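Local structure of fructuronate-tagaturonate epimerase UxaE from Cohnella laeviribosi in complex with 1 glycerol (Cohnella laeviribosi, 6IL9) at residues V31-A36 with K40-E45; M2-I7 with V62-L67; G106-V111 with A143-Q148; G48-E53 with R72-R77. The protein catalyses the epimerisation that interconverts fructuronate and tagaturonate, probably at a zinc site held in its TIM-barrel domain. All coordinates share one frame; numbering follows the deposited sequence.

Interaction 1 of 4, residues V31-A36 with K40-E45; sequences VQMIKA and KYLVAE
A beta hairpin joins Val31-Ala36 to Lys40-Glu45, antiparallel neighbours inside a five-stranded sheet. Two hydrogen-bonded pairs fasten it. In the first, Gln32 N gives to Val43 O and Val43 N returns a bond of 2.8 Å to Gln32 O; in the second, Ile34 N reaches Tyr41 O at 2.9 Å, and Tyr41 N bonds Ile34 O in return. The non-hydrogen-bonded pair Met33-Leu42 sits between them, with Val31-Ala44 and Lys35-Lys40 beyond at either end; here CA-H groups lean on the same carbonyls, as Met33 CA does on Tyr41 O at 3.2 Å.

The sheet has two different faces. Ile34, Tyr41 and Val43 line the one covered by helix 2-12. There Ile34 turns CG1 between its own backbone N and carbonyl carbon (chi1 65°), which carries CD1 across Val43 CG2 at 3.7 Å. Tyr41 lays its ring past Ala36, whose O lies at the ring edge, and one water links Tyr41 OH (2.6 Å) to Ala36 O (2.9 Å). On the other face, toward helix 135-149, Val31 CG1 rests on Ala44 CB at 3.8 Å and Met33 bends its CE over Leu42 CD2. Lys40 runs extended past Met33 SD to bond Gln148, while Lys35 pairs with Glu469.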
loop_
_atom_site.group_PDB
_atom_site.type_symbol
_atom_site.label_atom_id
_atom_site.label_comp_id
_atom_site.label_asym_id
_atom_site.label_seq_id
_atom_site.Cartn_x
_atom_site.Cartn_y
_atom_site.Cartn_z
ATOM N N VAL A 31 -4.680 -26.788 -14.505
ATOM C CA VAL A 31 -3.790 -26.369 -13.426
ATOM C C VAL A 31 -4.628 -26.058 -12.195
ATOM O O VAL A 31 -5.736 -25.519 -12.300
ATOM C CB VAL A 31 -2.935 -25.145 -13.819
ATOM C CG1 VAL A 31 -1.868 -25.534 -14.834
ATOM C CG2 VAL A 31 -3.815 -24.043 -14.369
ATOM N N GLN A 32 -4.096 -26.410 -11.025
ATOM C CA GLN A 32 -4.711 -26.055 -9.753
ATOM C C GLN A 32 -3.600 -25.784 -8.753
ATOM O O GLN A 32 -2.430 -26.061 -9.013
ATOM C CB GLN A 32 -5.634 -27.164 -9.244
ATOM C CG GLN A 32 -4.914 -28.439 -8.873
ATOM C CD GLN A 32 -5.881 -29.566 -8.575
ATOM O OE1 GLN A 32 -7.009 -29.582 -9.072
ATOM N NE2 GLN A 32 -5.452 -30.510 -7.750
ATOM N N MET A 33 -3.981 -25.227 -7.601
ATOM C CA MET A 33 -3.056 -24.965 -6.507
ATOM C C MET A 33 -3.397 -25.859 -5.321
ATOM O O MET A 33 -4.572 -26.121 -5.040
ATOM C CB MET A 33 -3.106 -23.493 -6.073
ATOM C CG MET A 33 -1.987 -23.087 -5.129
ATOM S SD MET A 33 -1.944 -21.301 -4.741
ATOM C CE MET A 33 -2.072 -20.720 -6.480
ATOM N N ILE A 34 -2.357 -26.329 -4.632
ATOM C CA ILE A 34 -2.492 -27.211 -3.490
ATOM C C ILE A 34 -1.598 -26.694 -2.374
ATOM O O ILE A 34 -0.771 -25.801 -2.568
ATOM C CB ILE A 34 -2.113 -28.670 -3.830
ATOM C CG1 ILE A 34 -0.626 -28.745 -4.188
ATOM C CG2 ILE A 34 -2.975 -29.198 -4.966
ATOM C CD1 ILE A 34 -0.063 -30.168 -4.202
ATOM N N LYS A 35 -1.752 -27.295 -1.200
ATOM C CA LYS A 35 -0.823 -27.053 -0.108
ATOM C C LYS A 35 -0.424 -28.391 0.485
ATOM O O LYS A 35 -1.294 -29.193 0.830
ATOM C CB LYS A 35 -1.434 -26.161 0.970
ATOM C CG LYS A 35 -0.428 -25.790 2.051
ATOM C CD LYS A 35 -0.999 -24.737 2.968
ATOM C CE LYS A 35 0.008 -24.301 4.018
ATOM N NZ LYS A 35 -0.668 -23.348 4.947
ATOM N N ALA A 36 0.886 -28.635 0.580
ATOM C CA ALA A 36 1.403 -29.865 1.173
ATOM C C ALA A 36 2.620 -29.559 2.032
ATOM O O ALA A 36 3.534 -28.862 1.589
ATOM C CB ALA A 36 1.774 -30.886 0.093
ATOM N N LYS A 40 2.784 -24.193 -0.551
ATOM C CA LYS A 40 1.880 -24.211 -1.692
ATOM C C LYS A 40 2.599 -24.636 -2.973
ATOM O O LYS A 40 3.799 -24.412 -3.139
ATOM C CB LYS A 40 1.252 -22.829 -1.886
ATOM C CG LYS A 40 0.368 -22.389 -0.720
ATOM C CD LYS A 40 -0.218 -20.990 -0.954
ATOM C CE LYS A 40 -1.118 -20.580 0.203
ATOM N NZ LYS A 40 -1.684 -19.202 0.028
ATOM N N TYR A 41 1.841 -25.253 -3.883
ATOM C CA TYR A 41 2.347 -25.689 -5.184
ATOM C C TYR A 41 1.282 -25.510 -6.256
ATOM O O TYR A 41 0.085 -25.513 -5.973
ATOM C CB TYR A 41 2.750 -27.173 -5.196
ATOM C CG TYR A 41 3.835 -27.567 -4.227
ATOM C CD1 TYR A 41 5.175 -27.492 -4.587
ATOM C CD2 TYR A 41 3.515 -28.049 -2.963
ATOM C CE1 TYR A 41 6.176 -27.863 -3.696
ATOM C CE2 TYR A 41 4.497 -28.413 -2.072
ATOM C CZ TYR A 41 5.825 -28.329 -2.443
ATOM O OH TYR A 41 6.797 -28.701 -1.541
ATOM N N LEU A 42 1.741 -25.383 -7.509
ATOM C CA LEU A 42 0.898 -25.592 -8.681
ATOM C C LEU A 42 0.993 -27.050 -9.105
ATOM O O LEU A 42 2.068 -27.652 -9.037
ATOM C CB LEU A 42 1.331 -24.719 -9.861
ATOM C CG LEU A 42 1.308 -23.202 -9.830
ATOM C CD1 LEU A 42 1.721 -22.683 -11.208
ATOM C CD2 LEU A 42 -0.075 -22.711 -9.446
ATOM N N VAL A 43 -0.130 -27.606 -9.552
ATOM C CA VAL A 43 -0.195 -28.953 -10.120
ATOM C C VAL A 43 -0.787 -28.834 -11.513
ATOM O O VAL A 43 -1.935 -28.398 -11.666
ATOM C CB VAL A 43 -1.035 -29.912 -9.257
ATOM C CG1 VAL A 43 -1.078 -31.295 -9.889
ATOM C CG2 VAL A 43 -0.492 -29.988 -7.839
ATOM N N ALA A 44 -0.020 -29.240 -12.522
ATOM C CA ALA A 44 -0.450 -29.186 -13.911
ATOM C C ALA A 44 -0.636 -30.599 -14.458
ATOM O O ALA A 44 0.067 -31.533 -14.060
ATOM C CB ALA A 44 0.567 -28.421 -14.760
ATOM N N GLU A 45 -1.602 -30.752 -15.362
ATOM C CA GLU A 45 -1.868 -32.044 -15.982
ATOM C C GLU A 45 -2.579 -31.819 -17.309
ATOM O O GLU A 45 -3.418 -30.925 -17.426
ATOM C CB GLU A 45 -2.711 -32.937 -15.065
ATOM C CG GLU A 45 -2.867 -34.372 -15.554
ATOM C CD GLU A 45 -3.595 -35.244 -14.551
ATOM O OE1 GLU A 45 -3.385 -36.479 -14.571
ATOM O OE2 GLU A 45 -4.371 -34.694 -13.737
HETATM O O HOH W 1 6.231 -29.474 0.844
#

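Interaction 2 of 4, residues M2-I7 with V62-L67; sequences MKAQSI and VKLCEL
Leu64, reaching from strand 62-66, pushes its terminal methyls between Ala4 and Ile7, which are three positions apart and so stand on the same side of helix 2-12. Neither hydrogen bond nor charge joins the two segments; this is a helix packed on a sheet through three buried apolar residues. The tight part centres on a single methyl. Leu64 CD2 lies 3.7 Å from Ala4 CA and 3.8 Å from Ala4 CB, close enough to reach the helix backbone because alanine has so little side chain. The same methyl meets Ile7 CD1 at 3.8 Å, and Leu64 CD1 touches Ile7 CG2 at 4.1 Å, so both branches of the leucine are used. With CG anti to its backbone N (chi1 -179°), Leu64 stretches out from the strand toward the helix, and the side chains of Ile7 and Leu64 cross at about a right angle.

The contact is looser toward solvent. Lys3 and Glu66 are exposed there, and although their charges are opposite, Lys3 NZ stays 6.3 Å from Glu66 OE2, too far for a salt bridge; Glu66 pairs instead with Arg39. Any attraction between the two would be weak and long-range.

The three residues are part of a wider apolar layer between helix and sheet. Ile7 also packs on Ile34 and Ala36 of strand 29-36, Leu64 on Ile34 and on Tyr41 of strand 39-45, and Ala4 on Glu57 of strand 57-59, so helix 2-12 lies over several strands of the antiparallel sheet.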
loop_
_atom_site.group_PDB
_atom_site.type_symbol
_atom_site.label_atom_id
_atom_site.label_comp_id
_atom_site.label_asym_id
_atom_site.label_seq_id
_atom_site.Cartn_x
_atom_site.Cartn_y
_atom_site.Cartn_z
ATOM N N MET A 2 11.416 -37.818 -4.885
ATOM C CA MET A 2 10.604 -38.654 -4.006
ATOM C C MET A 2 9.658 -37.792 -3.182
ATOM O O MET A 2 8.548 -38.223 -2.855
ATOM C CB MET A 2 11.491 -39.512 -3.100
ATOM C CG MET A 2 12.140 -40.713 -3.804
ATOM S SD MET A 2 10.967 -41.944 -4.411
ATOM C CE MET A 2 10.954 -41.603 -6.168
ATOM N N LYS A 3 10.079 -36.567 -2.856
ATOM C CA LYS A 3 9.179 -35.606 -2.230
ATOM C C LYS A 3 8.019 -35.278 -3.156
ATOM O O LYS A 3 6.855 -35.278 -2.740
ATOM C CB LYS A 3 9.954 -34.342 -1.864
ATOM C CG LYS A 3 9.208 -33.360 -0.978
ATOM C CD LYS A 3 10.124 -32.193 -0.650
ATOM C CE LYS A 3 9.859 -31.627 0.729
ATOM N NZ LYS A 3 9.055 -30.379 0.647
ATOM N N ALA A 4 8.322 -35.015 -4.428
ATOM C CA ALA A 4 7.272 -34.693 -5.388
ATOM C C ALA A 4 6.378 -35.896 -5.648
ATOM O O ALA A 4 5.152 -35.761 -5.737
ATOM C CB ALA A 4 7.890 -34.189 -6.689
ATOM N N GLN A 5 6.975 -37.084 -5.769
ATOM C CA GLN A 5 6.185 -38.292 -5.975
ATOM C C GLN A 5 5.233 -38.539 -4.808
ATOM O O GLN A 5 4.087 -38.953 -5.012
ATOM C CB GLN A 5 7.124 -39.482 -6.180
ATOM C CG GLN A 5 6.442 -40.813 -6.432
ATOM C CD GLN A 5 7.440 -41.880 -6.857
ATOM O OE1 GLN A 5 8.118 -41.737 -7.878
ATOM N NE2 GLN A 5 7.552 -42.944 -6.064
ATOM N N SER A 6 5.688 -38.291 -3.577
ATOM C CA SER A 6 4.819 -38.475 -2.417
ATOM C C SER A 6 3.608 -37.549 -2.496
ATOM O O SER A 6 2.460 -37.988 -2.345
ATOM C CB SER A 6 5.611 -38.234 -1.131
ATOM O OG SER A 6 4.759 -38.167 0.004
ATOM N N ILE A 7 3.848 -36.266 -2.755
ATOM C CA ILE A 7 2.757 -35.293 -2.824
ATOM C C ILE A 7 1.767 -35.666 -3.921
ATOM O O ILE A 7 0.548 -35.659 -3.712
ATOM C CB ILE A 7 3.325 -33.880 -3.036
ATOM C CG1 ILE A 7 4.118 -33.451 -1.804
ATOM C CG2 ILE A 7 2.209 -32.891 -3.370
ATOM C CD1 ILE A 7 5.080 -32.305 -2.073
ATOM N N VAL A 62 1.747 -35.749 -14.383
ATOM C CA VAL A 62 1.428 -34.647 -13.484
ATOM C C VAL A 62 2.718 -33.908 -13.149
ATOM O O VAL A 62 3.738 -34.537 -12.848
ATOM C CB VAL A 62 0.741 -35.155 -12.202
ATOM C CG1 VAL A 62 0.612 -34.049 -11.194
ATOM C CG2 VAL A 62 -0.619 -35.748 -12.527
ATOM N N LYS A 63 2.672 -32.578 -13.200
ATOM C CA LYS A 63 3.824 -31.738 -12.905
ATOM C C LYS A 63 3.546 -30.936 -11.642
ATOM O O LYS A 63 2.532 -30.237 -11.562
ATOM C CB LYS A 63 4.141 -30.800 -14.076
ATOM C CG LYS A 63 5.446 -30.057 -13.915
ATOM C CD LYS A 63 5.727 -29.115 -15.087
ATOM C CE LYS A 63 6.146 -29.894 -16.330
ATOM N NZ LYS A 63 6.777 -29.016 -17.351
ATOM N N LEU A 64 4.440 -31.057 -10.659
ATOM C CA LEU A 64 4.362 -30.333 -9.395
ATOM C C LEU A 64 5.337 -29.163 -9.432
ATOM O O LEU A 64 6.546 -29.366 -9.583
ATOM C CB LEU A 64 4.694 -31.261 -8.230
ATOM C CG LEU A 64 4.619 -30.647 -6.834
ATOM C CD1 LEU A 64 3.160 -30.413 -6.488
ATOM C CD2 LEU A 64 5.279 -31.569 -5.816
ATOM N N CYS A 65 4.822 -27.944 -9.262
ATOM C CA CYS A 65 5.597 -26.735 -9.506
ATOM C C CYS A 65 5.597 -25.832 -8.286
ATOM O O CYS A 65 4.555 -25.618 -7.658
ATOM C CB CYS A 65 5.040 -25.930 -10.692
ATOM S SG CYS A 65 4.634 -26.915 -12.142
ATOM N N GLU A 66 6.766 -25.280 -7.983
ATOM C CA GLU A 66 6.888 -24.274 -6.943
ATOM C C GLU A 66 6.279 -22.956 -7.411
ATOM O O GLU A 66 6.201 -22.670 -8.607
ATOM C CB GLU A 66 8.355 -24.057 -6.587
ATOM C CG GLU A 66 9.073 -25.332 -6.206
ATOM C CD GLU A 66 9.093 -25.540 -4.714
ATOM O OE1 GLU A 66 8.412 -24.770 -4.000
ATOM O OE2 GLU A 66 9.797 -26.463 -4.256
ATOM N N LEU A 67 5.866 -22.137 -6.445
ATOM C CA LEU A 67 5.319 -20.814 -6.750
ATOM C C LEU A 67 6.454 -19.823 -7.013
ATOM O O LEU A 67 6.648 -18.846 -6.292
ATOM C CB LEU A 67 4.431 -20.336 -5.608
ATOM C CG LEU A 67 2.932 -20.615 -5.718
ATOM C CD1 LEU A 67 2.644 -22.059 -6.082
ATOM C CD2 LEU A 67 2.201 -20.222 -4.446
#

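Interaction 3 of 4, residues G106-V111 with A143-Q148; sequences GHVQTV and AYAVFQ
Gly106 O takes two donors from Thr110, one turn further along helix 104-111: the hydroxyl OG1 at 2.8 Å and, more weakly, the backbone N at 3.1 Å. The hydroxyl comes in tilted 29° from the carbonyl plane. This places Thr110 with its polar end turned back on its own helix, while Val108, pointing elsewhere round the same turn, is the residue that meets helix 135-149.

Across the contact everything passes through one methyl. Val108 CG2 lies 4.1 Å from Val146 CG1 and 4.3 Å from Ala145 CB, so it faces two consecutive residues of the second helix. Val108 sets CG1 anti to its backbone N (chi1 172°), which leaves CG2 beside that N and turned to the partner helix; the two valine side chains cross at about a right angle. The CA atoms of Val108 and Val146 are 6.7 Å apart, consistent with the short side chains that meet here.

In the TIM barrel both helices pack outside the parallel strands, and Leu120 of strand 117-124 touches Val108 as well as Val146. Polar groups flank the patch: Gln109 bonds Arg477 and Glu473, and His107 bonds Asn371. With methyl groups alone meeting between the two segments, their attachment is by dispersion and burial of apolar surface, and the Gln109-Glu149 hydrogen bond adds a polar tie between the same two helices just beyond them.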
loop_
_atom_site.group_PDB
_atom_site.type_symbol
_atom_site.label_atom_id
_atom_site.label_comp_id
_atom_site.label_asym_id
_atom_site.label_seq_id
_atom_site.Cartn_x
_atom_site.Cartn_y
_atom_site.Cartn_z
ATOM N N GLY A 106 -6.364 -13.714 1.629
ATOM C CA GLY A 106 -7.293 -13.060 2.541
ATOM C C GLY A 106 -7.758 -11.716 2.017
ATOM O O GLY A 106 -8.930 -11.360 2.154
ATOM N N HIS A 107 -6.845 -10.955 1.401
ATOM C CA HIS A 107 -7.210 -9.673 0.799
ATOM C C HIS A 107 -8.215 -9.854 -0.326
ATOM O O HIS A 107 -9.199 -9.112 -0.416
ATOM C CB HIS A 107 -5.960 -8.960 0.290
ATOM C CG HIS A 107 -5.192 -8.283 1.376
ATOM N ND1 HIS A 107 -3.860 -7.958 1.261
ATOM C CD2 HIS A 107 -5.576 -7.875 2.609
ATOM C CE1 HIS A 107 -3.459 -7.365 2.373
ATOM N NE2 HIS A 107 -4.483 -7.299 3.205
ATOM N N VAL A 108 -7.971 -10.833 -1.196
ATOM C CA VAL A 108 -8.905 -11.128 -2.280
ATOM C C VAL A 108 -10.266 -11.541 -1.725
ATOM O O VAL A 108 -11.315 -11.086 -2.202
ATOM C CB VAL A 108 -8.322 -12.214 -3.199
ATOM C CG1 VAL A 108 -9.387 -12.655 -4.197
ATOM C CG2 VAL A 108 -7.076 -11.693 -3.908
ATOM N N GLN A 109 -10.271 -12.429 -0.722
ATOM C CA GLN A 109 -11.526 -12.853 -0.102
ATOM C C GLN A 109 -12.319 -11.674 0.439
ATOM O O GLN A 109 -13.560 -11.709 0.448
ATOM C CB GLN A 109 -11.251 -13.850 1.029
ATOM C CG GLN A 109 -10.696 -15.186 0.549
ATOM C CD GLN A 109 -9.885 -15.861 1.626
ATOM O OE1 GLN A 109 -9.931 -15.456 2.787
ATOM N NE2 GLN A 109 -9.119 -16.877 1.251
ATOM N N THR A 110 -11.625 -10.623 0.883
ATOM C CA THR A 110 -12.295 -9.463 1.459
ATOM C C THR A 110 -12.953 -8.594 0.392
ATOM O O THR A 110 -14.072 -8.114 0.590
ATOM C CB THR A 110 -11.297 -8.635 2.270
ATOM O OG1 THR A 110 -10.688 -9.474 3.265
ATOM C CG2 THR A 110 -12.017 -7.461 2.956
ATOM N N VAL A 111 -12.288 -8.371 -0.744
ATOM C CA VAL A 111 -12.877 -7.501 -1.758
ATOM C C VAL A 111 -13.825 -8.241 -2.692
ATOM O O VAL A 111 -14.582 -7.586 -3.421
ATOM C CB VAL A 111 -11.807 -6.776 -2.601
ATOM C CG1 VAL A 111 -10.955 -5.863 -1.711
ATOM C CG2 VAL A 111 -10.937 -7.768 -3.387
ATOM N N ALA A 143 -0.236 -12.016 -7.903
ATOM C CA ALA A 143 -0.687 -12.819 -9.037
ATOM C C ALA A 143 -1.105 -14.211 -8.591
ATOM O O ALA A 143 -2.125 -14.744 -9.050
ATOM C CB ALA A 143 0.418 -12.917 -10.095
ATOM N N TYR A 144 -0.325 -14.823 -7.707
ATOM C CA TYR A 144 -0.687 -16.146 -7.225
ATOM C C TYR A 144 -1.935 -16.095 -6.359
ATOM O O TYR A 144 -2.706 -17.063 -6.317
ATOM C CB TYR A 144 0.489 -16.750 -6.464
ATOM C CG TYR A 144 1.549 -17.370 -7.350
ATOM C CD1 TYR A 144 1.228 -18.402 -8.224
ATOM C CD2 TYR A 144 2.864 -16.937 -7.299
ATOM C CE1 TYR A 144 2.193 -18.984 -9.025
ATOM C CE2 TYR A 144 3.839 -17.512 -8.110
ATOM C CZ TYR A 144 3.493 -18.535 -8.957
ATOM O OH TYR A 144 4.469 -19.110 -9.744
ATOM N N ALA A 145 -2.153 -14.977 -5.666
ATOM C CA ALA A 145 -3.343 -14.835 -4.839
ATOM C C ALA A 145 -4.612 -14.819 -5.683
ATOM O O ALA A 145 -5.592 -15.495 -5.351
ATOM C CB ALA A 145 -3.247 -13.564 -4.000
ATOM N N VAL A 146 -4.632 -14.035 -6.766
ATOM C CA VAL A 146 -5.870 -13.999 -7.548
ATOM C C VAL A 146 -6.074 -15.322 -8.270
ATOM O O VAL A 146 -7.213 -15.726 -8.518
ATOM C CB VAL A 146 -5.914 -12.815 -8.536
ATOM C CG1 VAL A 146 -5.874 -11.496 -7.788
ATOM C CG2 VAL A 146 -4.795 -12.905 -9.575
ATOM N N PHE A 147 -4.989 -16.022 -8.608
ATOM C CA PHE A 147 -5.124 -17.347 -9.205
ATOM C C PHE A 147 -5.701 -18.336 -8.197
ATOM O O PHE A 147 -6.652 -19.065 -8.499
ATOM C CB PHE A 147 -3.762 -17.819 -9.730
ATOM C CG PHE A 147 -3.816 -19.092 -10.548
ATOM C CD1 PHE A 147 -4.114 -19.057 -11.902
ATOM C CD2 PHE A 147 -3.539 -20.313 -9.957
ATOM C CE1 PHE A 147 -4.156 -20.228 -12.651
ATOM C CE2 PHE A 147 -3.582 -21.490 -10.701
ATOM C CZ PHE A 147 -3.887 -21.440 -12.049
ATOM N N GLN A 148 -5.151 -18.346 -6.980
ATOM C CA GLN A 148 -5.641 -19.234 -5.930
ATOM C C GLN A 148 -7.129 -19.048 -5.676
ATOM O O GLN A 148 -7.860 -20.026 -5.477
ATOM C CB GLN A 148 -4.866 -18.986 -4.644
ATOM C CG GLN A 148 -5.347 -19.825 -3.473
ATOM C CD GLN A 148 -4.561 -19.547 -2.213
ATOM O OE1 GLN A 148 -3.336 -19.415 -2.248
ATOM N NE2 GLN A 148 -5.257 -19.462 -1.094
#

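Interaction 4 of 4, residues G48-E53 with R72-R77; sequences GKLYDE and RLVLNR
Arg77 starts out extended, with CG anti to its backbone N, then bends at chi3 (52°) and so brings the NE side of its guanidinium round to Glu53. Glu53 places CG beside its own backbone N and runs on extended to meet the arginine; the two side chains cross at about a right angle. The result is a side-on salt bridge in which NE and NH1 both grip one oxygen: Arg77 NH1 lies 2.8 Å and Arg77 NE 3.0 Å from Glu53 OE1. That oxygen sits in the guanidinium plane, yet both nitrogens reach it from the same face of the carboxylate, well above its plane, and the two flat groups are turned 59° apart. His78 NE2 also bonds Glu53 OE1. The other oxygen, Glu53 OE2, is held by a water at 2.7 Å, which makes a weak bond to Arg77 NE. One arginine and further donors round the carboxylate would be expected to favour its charged form.

Beneath the salt bridge the contact is apolar. Val74 CG1 packs at 3.7 Å against Glu53 CB, and Val74 CG2 lies near the carbonyl of Glu53. Leu50 CD1 meets Val74 CG1 at 3.9 Å.

The short helix 49-53 and helix 69-78 run nearly antiparallel, at 166° with segment axes 10.3 Å apart. Leu50 continues inward onto Val31 of strand 29-36 and Phe79, and Leu75 onto Leu42 of strand 39-45, while Arg72, bonded to Asn76 and Asp140, faces helix 135-149.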
loop_
_atom_site.group_PDB
_atom_site.type_symbol
_atom_site.label_atom_id
_atom_site.label_comp_id
_atom_site.label_asym_id
_atom_site.label_seq_id
_atom_site.Cartn_x
_atom_site.Cartn_y
_atom_site.Cartn_z
ATOM N N GLY A 48 0.095 -29.740 -23.328
ATOM C CA GLY A 48 -0.151 -28.406 -23.838
ATOM C C GLY A 48 1.012 -27.490 -23.553
ATOM O O GLY A 48 1.922 -27.815 -22.790
ATOM N N LYS A 49 0.969 -26.315 -24.193
ATOM C CA LYS A 49 2.056 -25.355 -24.029
ATOM C C LYS A 49 2.154 -24.866 -22.593
ATOM O O LYS A 49 3.252 -24.560 -22.121
ATOM C CB LYS A 49 1.877 -24.165 -24.974
ATOM C CG LYS A 49 2.232 -24.459 -26.431
ATOM C CD LYS A 49 2.207 -23.195 -27.284
ATOM C CE LYS A 49 0.862 -22.487 -27.193
ATOM N NZ LYS A 49 -0.288 -23.415 -27.415
ATOM N N LEU A 50 1.025 -24.775 -21.888
ATOM C CA LEU A 50 1.079 -24.397 -20.481
ATOM C C LEU A 50 1.830 -25.449 -19.673
ATOM O O LEU A 50 2.723 -25.119 -18.886
ATOM C CB LEU A 50 -0.334 -24.185 -19.936
ATOM C CG LEU A 50 -0.445 -23.932 -18.429
ATOM C CD1 LEU A 50 0.470 -22.791 -17.999
ATOM C CD2 LEU A 50 -1.891 -23.653 -18.033
ATOM N N TYR A 51 1.493 -26.731 -19.873
ATOM C CA TYR A 51 2.210 -27.802 -19.183
ATOM C C TYR A 51 3.705 -27.756 -19.485
ATOM O O TYR A 51 4.536 -27.956 -18.591
ATOM C CB TYR A 51 1.628 -29.165 -19.574
ATOM C CG TYR A 51 2.223 -30.351 -18.825
ATOM C CD1 TYR A 51 3.441 -30.915 -19.211
ATOM C CD2 TYR A 51 1.562 -30.908 -17.735
ATOM C CE1 TYR A 51 3.984 -31.995 -18.529
ATOM C CE2 TYR A 51 2.096 -31.992 -17.051
ATOM C CZ TYR A 51 3.306 -32.528 -17.452
ATOM O OH TYR A 51 3.833 -33.601 -16.769
ATOM N N ASP A 52 4.065 -27.495 -20.745
ATOM C CA ASP A 52 5.469 -27.555 -21.139
ATOM C C ASP A 52 6.263 -26.404 -20.546
ATOM O O ASP A 52 7.442 -26.566 -20.203
ATOM C CB ASP A 52 5.586 -27.547 -22.664
ATOM C CG ASP A 52 4.863 -28.708 -23.310
ATOM O OD1 ASP A 52 4.778 -29.784 -22.686
ATOM O OD2 ASP A 52 4.382 -28.546 -24.450
ATOM N N GLU A 53 5.637 -25.229 -20.419
ATOM C CA GLU A 53 6.361 -24.032 -20.009
ATOM C C GLU A 53 6.532 -23.946 -18.497
ATOM O O GLU A 53 7.523 -23.380 -18.022
ATOM C CB GLU A 53 5.645 -22.788 -20.543
ATOM C CG GLU A 53 5.759 -22.640 -22.060
ATOM C CD GLU A 53 4.709 -21.720 -22.661
ATOM O OE1 GLU A 53 4.105 -20.920 -21.914
ATOM O OE2 GLU A 53 4.486 -21.808 -23.891
ATOM N N ARG A 72 5.294 -17.721 -12.344
ATOM C CA ARG A 72 4.315 -16.638 -12.368
ATOM C C ARG A 72 4.269 -15.983 -13.740
ATOM O O ARG A 72 3.191 -15.624 -14.230
ATOM C CB ARG A 72 4.635 -15.598 -11.289
ATOM C CG ARG A 72 3.521 -14.590 -11.061
ATOM C CD ARG A 72 3.729 -13.309 -11.892
ATOM N NE ARG A 72 4.786 -12.483 -11.322
ATOM C CZ ARG A 72 5.135 -11.284 -11.771
ATOM N NH1 ARG A 72 4.515 -10.755 -12.818
ATOM N NH2 ARG A 72 6.107 -10.616 -11.168
ATOM N N LEU A 73 5.425 -15.827 -14.382
ATOM C CA LEU A 73 5.438 -15.229 -15.713
ATOM C C LEU A 73 4.741 -16.137 -16.716
ATOM O O LEU A 73 4.048 -15.659 -17.620
ATOM C CB LEU A 73 6.874 -14.933 -16.141
ATOM C CG LEU A 73 7.651 -14.000 -15.208
ATOM C CD1 LEU A 73 9.091 -13.829 -15.657
ATOM C CD2 LEU A 73 6.957 -12.649 -15.138
ATOM N N VAL A 74 4.886 -17.452 -16.551
ATOM C CA VAL A 74 4.149 -18.392 -17.392
ATOM C C VAL A 74 2.646 -18.235 -17.178
ATOM O O VAL A 74 1.864 -18.178 -18.137
ATOM C CB VAL A 74 4.614 -19.830 -17.112
ATOM C CG1 VAL A 74 3.832 -20.805 -17.970
ATOM C CG2 VAL A 74 6.110 -19.947 -17.340
ATOM N N LEU A 75 2.214 -18.142 -15.916
ATOM C CA LEU A 75 0.790 -17.942 -15.662
ATOM C C LEU A 75 0.309 -16.622 -16.259
ATOM O O LEU A 75 -0.804 -16.544 -16.793
ATOM C CB LEU A 75 0.500 -17.982 -14.158
ATOM C CG LEU A 75 0.622 -19.312 -13.412
ATOM C CD1 LEU A 75 0.035 -19.165 -12.009
ATOM C CD2 LEU A 75 -0.070 -20.433 -14.155
ATOM N N ASN A 76 1.142 -15.577 -16.184
ATOM C CA ASN A 76 0.785 -14.289 -16.774
ATOM C C ASN A 76 0.487 -14.427 -18.262
ATOM O O ASN A 76 -0.435 -13.786 -18.782
ATOM C CB ASN A 76 1.918 -13.281 -16.580
ATOM C CG ASN A 76 1.950 -12.654 -15.188
ATOM O OD1 ASN A 76 2.916 -11.972 -14.857
ATOM N ND2 ASN A 76 0.913 -12.873 -14.380
ATOM N N ARG A 77 1.268 -15.254 -18.968
ATOM C CA ARG A 77 1.083 -15.386 -20.410
ATOM C C ARG A 77 -0.225 -16.085 -20.755
ATOM O O ARG A 77 -0.883 -15.728 -21.739
ATOM C CB ARG A 77 2.266 -16.130 -21.028
ATOM C CG ARG A 77 2.059 -16.475 -22.510
ATOM C CD ARG A 77 3.355 -16.893 -23.198
ATOM N NE ARG A 77 4.058 -17.958 -22.481
ATOM C CZ ARG A 77 5.082 -17.756 -21.655
ATOM N NH1 ARG A 77 5.660 -18.788 -21.042
ATOM N NH2 ARG A 77 5.524 -16.524 -21.437
HETATM O O HOH W 2 3.134 -19.762 -24.933
#

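In the fold
Interactions 1, 2 and 4 belong to the antiparallel sheet and its helices near the N-terminus, and interaction 3 to the outer helices of the TIM barrel. Interaction 1 is nested in the loop closed by interaction 2, their centres 8 Å apart and strands 39-45 and 62-66 adjacent; the segments of interactions 2 and 4 alternate along the chain, and interaction 3 follows all of them. Helix 135-149 bridges the two parts: Phe147 and Gln148 pack on the hairpin, although the centres of interactions 1 and 3 are about 16 Å apart, and Tyr144 packs on helix 69-78. The sheet, covered by helix 2-12 on one face, is thereby fixed against the barrel by the other.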